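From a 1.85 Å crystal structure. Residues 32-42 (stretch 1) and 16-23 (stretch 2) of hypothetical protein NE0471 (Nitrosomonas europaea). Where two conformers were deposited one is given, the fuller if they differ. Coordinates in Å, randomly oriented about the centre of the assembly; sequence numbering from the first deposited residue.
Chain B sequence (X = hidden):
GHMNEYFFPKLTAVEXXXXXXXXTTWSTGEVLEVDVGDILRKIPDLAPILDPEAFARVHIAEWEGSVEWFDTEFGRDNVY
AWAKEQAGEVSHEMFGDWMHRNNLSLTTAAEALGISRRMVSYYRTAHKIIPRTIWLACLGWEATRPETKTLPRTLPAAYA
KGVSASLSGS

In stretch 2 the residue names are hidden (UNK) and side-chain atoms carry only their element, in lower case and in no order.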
# COMPACT_ATOMS: atom_id res chain seq x y z
N LEU B 32 6.05 25.56 2.84
CA LEU B 32 6.44 25.60 4.26
C LEU B 32 7.83 26.19 4.37
O LEU B 32 8.73 25.84 3.63
CB LEU B 32 6.46 24.18 4.86
CG LEU B 32 5.24 23.29 4.67
CD1 LEU B 32 5.55 21.89 5.19
CD2 LEU B 32 4.07 23.88 5.40
N GLU B 33 8.02 27.06 5.34
CA GLU B 33 9.33 27.62 5.60
C GLU B 33 9.94 26.91 6.80
O GLU B 33 9.23 26.40 7.68
CB GLU B 33 9.27 29.14 5.83
CG GLU B 33 8.83 29.95 4.55
CD GLU B 33 8.77 31.48 4.77
OE1 GLU B 33 9.25 31.98 5.81
OE2 GLU B 33 8.24 32.17 3.86
N VAL B 34 11.26 26.90 6.85
CA VAL B 34 11.94 26.15 7.90
C VAL B 34 13.33 26.72 8.11
O VAL B 34 14.06 27.01 7.13
CB VAL B 34 12.03 24.65 7.52
CG1 VAL B 34 12.83 24.46 6.23
CG2 VAL B 34 12.62 23.79 8.70
N ASP B 35 13.72 26.86 9.37
CA ASP B 35 15.07 27.32 9.71
C ASP B 35 15.97 26.10 9.85
O ASP B 35 15.60 25.11 10.52
CB ASP B 35 15.04 28.11 11.01
CG ASP B 35 16.28 28.95 11.21
OD1 ASP B 35 17.37 28.40 11.39
OD2 ASP B 35 16.16 30.18 11.19
N VAL B 36 17.14 26.14 9.22
CA VAL B 36 18.12 25.06 9.34
C VAL B 36 19.43 25.55 9.98
O VAL B 36 20.40 24.82 9.97
CB VAL B 36 18.43 24.34 8.00
CG1 VAL B 36 17.21 23.54 7.52
CG2 VAL B 36 18.90 25.35 6.91
N GLY B 37 19.45 26.77 10.49
CA GLY B 37 20.66 27.39 11.05
C GLY B 37 21.22 26.62 12.24
O GLY B 37 22.43 26.39 12.34
N ASP B 38 20.33 26.23 13.14
CA ASP B 38 20.68 25.48 14.35
C ASP B 38 21.34 24.12 14.01
O ASP B 38 22.39 23.77 14.57
CB ASP B 38 19.44 25.28 15.24
CG ASP B 38 19.01 26.56 15.98
OD1 ASP B 38 19.80 27.52 16.08
OD2 ASP B 38 17.87 26.58 16.52
N ILE B 39 20.74 23.36 13.09
CA ILE B 39 21.31 22.07 12.71
C ILE B 39 22.65 22.21 11.97
O ILE B 39 23.59 21.47 12.27
CB ILE B 39 20.31 21.11 11.93
CG1 ILE B 39 20.97 19.77 11.60
CG2 ILE B 39 19.90 21.73 10.63
CD1 ILE B 39 21.37 18.91 12.79
N LEU B 40 22.74 23.16 11.03
CA LEU B 40 24.02 23.43 10.34
C LEU B 40 25.16 23.72 11.35
O LEU B 40 26.26 23.18 11.21
CB LEU B 40 23.86 24.60 9.38
CG LEU B 40 22.98 24.39 8.13
CD1 LEU B 40 22.74 25.76 7.48
CD2 LEU B 40 23.60 23.40 7.13
N ARG B 41 24.87 24.54 12.35
CA ARG B 41 25.86 24.91 13.38
C ARG B 41 26.32 23.73 14.24
O ARG B 41 27.41 23.76 14.85
CB ARG B 41 25.26 25.96 14.31
CG ARG B 41 25.17 27.33 13.68
CD ARG B 41 24.78 28.37 14.71
NE ARG B 41 23.33 28.44 14.92
CZ ARG B 41 22.49 29.12 14.13
NH1 ARG B 41 22.95 29.75 13.06
NH2 ARG B 41 21.19 29.14 14.41
N LYS B 42 25.49 22.70 14.32
CA LYS B 42 25.79 21.57 15.20
C LYS B 42 26.52 20.42 14.52
O LYS B 42 26.86 19.42 15.17
CB LYS B 42 24.52 21.08 15.88
CG LYS B 42 24.07 22.01 16.98
CD LYS B 42 23.06 21.33 17.84
CE LYS B 42 22.38 22.32 18.75
NZ LYS B 42 23.12 23.60 18.88
N UNK B 16 16.34 29.24 -1.00
CA UNK B 16 17.05 29.86 0.11
C UNK B 16 16.48 31.25 0.33
O UNK B 16 16.45 32.07 -0.62
c UNK B 16 18.53 29.96 -0.20
N UNK B 17 16.00 31.52 1.54
CA UNK B 17 15.62 32.87 1.92
C UNK B 17 16.84 33.54 2.60
O UNK B 17 17.97 33.07 2.45
c UNK B 17 14.40 32.86 2.86
c UNK B 17 12.73 32.56 0.98
c UNK B 17 13.13 32.12 2.37
c UNK B 17 11.97 32.28 3.33
N UNK B 18 16.61 34.60 3.37
CA UNK B 18 17.68 35.14 4.23
C UNK B 18 18.23 34.04 5.18
O UNK B 18 17.45 33.27 5.75
c UNK B 18 17.15 36.33 5.01
N UNK B 19 19.57 33.94 5.33
CA UNK B 19 20.15 32.87 6.17
C UNK B 19 19.55 32.86 7.58
O UNK B 19 19.45 33.91 8.20
c UNK B 19 20.61 34.79 4.71
c UNK B 19 21.89 34.10 5.03
c UNK B 19 21.64 33.22 6.22
N UNK B 20 19.13 31.69 8.08
CA UNK B 20 19.29 30.41 7.41
C UNK B 20 17.95 29.75 7.16
O UNK B 20 17.75 28.57 7.50
c UNK B 20 21.99 30.85 9.37
c UNK B 20 22.51 29.84 7.25
c UNK B 20 24.17 31.17 8.42
o UNK B 20 25.44 31.72 8.47
c UNK B 20 23.28 31.40 9.45
c UNK B 20 21.60 30.05 8.28
c UNK B 20 23.81 30.39 7.31
c UNK B 20 20.22 29.48 8.21
N UNK B 21 17.03 30.51 6.59
CA UNK B 21 15.66 30.04 6.35
C UNK B 21 15.44 29.57 4.90
O UNK B 21 15.95 30.20 3.97
n UNK B 21 9.32 30.40 9.13
c UNK B 21 14.65 31.14 6.69
c UNK B 21 13.23 30.66 6.91
n UNK B 21 11.47 30.45 9.93
n UNK B 21 11.02 31.32 7.85
c UNK B 21 10.61 30.73 8.97
c UNK B 21 12.40 31.72 7.58
N UNK B 22 14.70 28.47 4.74
CA UNK B 22 14.36 27.93 3.41
C UNK B 22 12.86 27.99 3.19
O UNK B 22 12.11 27.99 4.15
c UNK B 22 16.31 26.15 3.48
c UNK B 22 14.84 26.49 3.26
c UNK B 22 16.45 24.63 3.66
c UNK B 22 17.22 26.70 2.36
N UNK B 23 12.42 28.08 1.93
CA UNK B 23 11.02 27.91 1.61
C UNK B 23 10.90 26.60 0.79
O UNK B 23 11.61 26.42 -0.20
c UNK B 23 10.47 29.09 0.79
n UNK B 23 8.87 31.31 -0.04
n UNK B 23 8.70 33.19 1.28
c UNK B 23 8.26 31.97 0.94
c UNK B 23 8.50 29.99 -0.51
c UNK B 23 9.00 28.91 0.45
n UNK B 23 7.22 31.44 1.57
O HOH W 1 18.32 31.64 10.71

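Position 16 carries one side-chain carbon and nothing more. It makes no contact with stretch 1. A lone CB identifies Ala16.

Position 17 has four side-chain carbons, forked at the second. One carbon at the end of the fork lies 3.6 Å from CD of Glu33. The fork at the second carbon means leucine, so this is Leu17, and the touching atom is CD1.

Position 18 again has a single side-chain carbon and is out of reach of stretch 1. It is Ala18.

Position 19 has three carbons that close a ring onto its own backbone N. That ring is unique to proline. Pro19 does not touch stretch 1.

Position 20 has one carbon, then a six-carbon ring bearing one oxygen. The peptide bond before it is cis, which is unusual because the residue after the bond is not proline. Its CB sits 3.6 Å from CA of Gly37, and its ring reaches Leu40 and Arg41. The oxygen borne on the ring makes it Tyr20. CD2 of Tyr20 is 4.1 Å from CD1 of Leu40. The OH is hydrogen-bonded elsewhere in the structure.

Position 21 has three carbons, a nitrogen, then a carbon carrying two more nitrogens. The nitrogen within the chain lies 2.8 Å from OE1 of Glu33, and one face of the group lies over the backbone of Glu33 and Val34. This is Arg21; its NE donates to OE1 within a salt bridge.

Position 22 has four carbons forked at the second. Its CB is 4.1 Å from CG1 of Val34. It is Leu22, whose CD1 also lies 4.1 Å from CG1 of Val36.

Position 23 has three carbons, a nitrogen, then a carbon carrying two more nitrogens. One terminal nitrogen lies 2.6 Å from OE2 of Glu33. This is Arg23, and the contact is a salt bridge through NH1.

The contact is built on two antiparallel strands. N of Leu22 donates to O of Val34 at 2.9 Å, and N of Val34 donates to O of Leu22 at 3.0 Å. N of Val36 extends the ladder to O of Tyr20, at 3.0 Å and almost perfectly straight. Glu33, Asp35, Arg21 and Arg23 share one face, where Glu33 bridges both arginines. Val34 and Leu22 pack on the other. Beyond the strands, Tyr20 meets the start of the helix. Gly37 allows the close approach: a CB there would lie 3.3 Å from CB of Tyr20. One water bridges the two stretches, accepting from N of Tyr20 at 2.8 Å and donating to OD2 of Asp35 at 2.7 Å.

Stretch 2, residues 16-23: ALAPYRLR
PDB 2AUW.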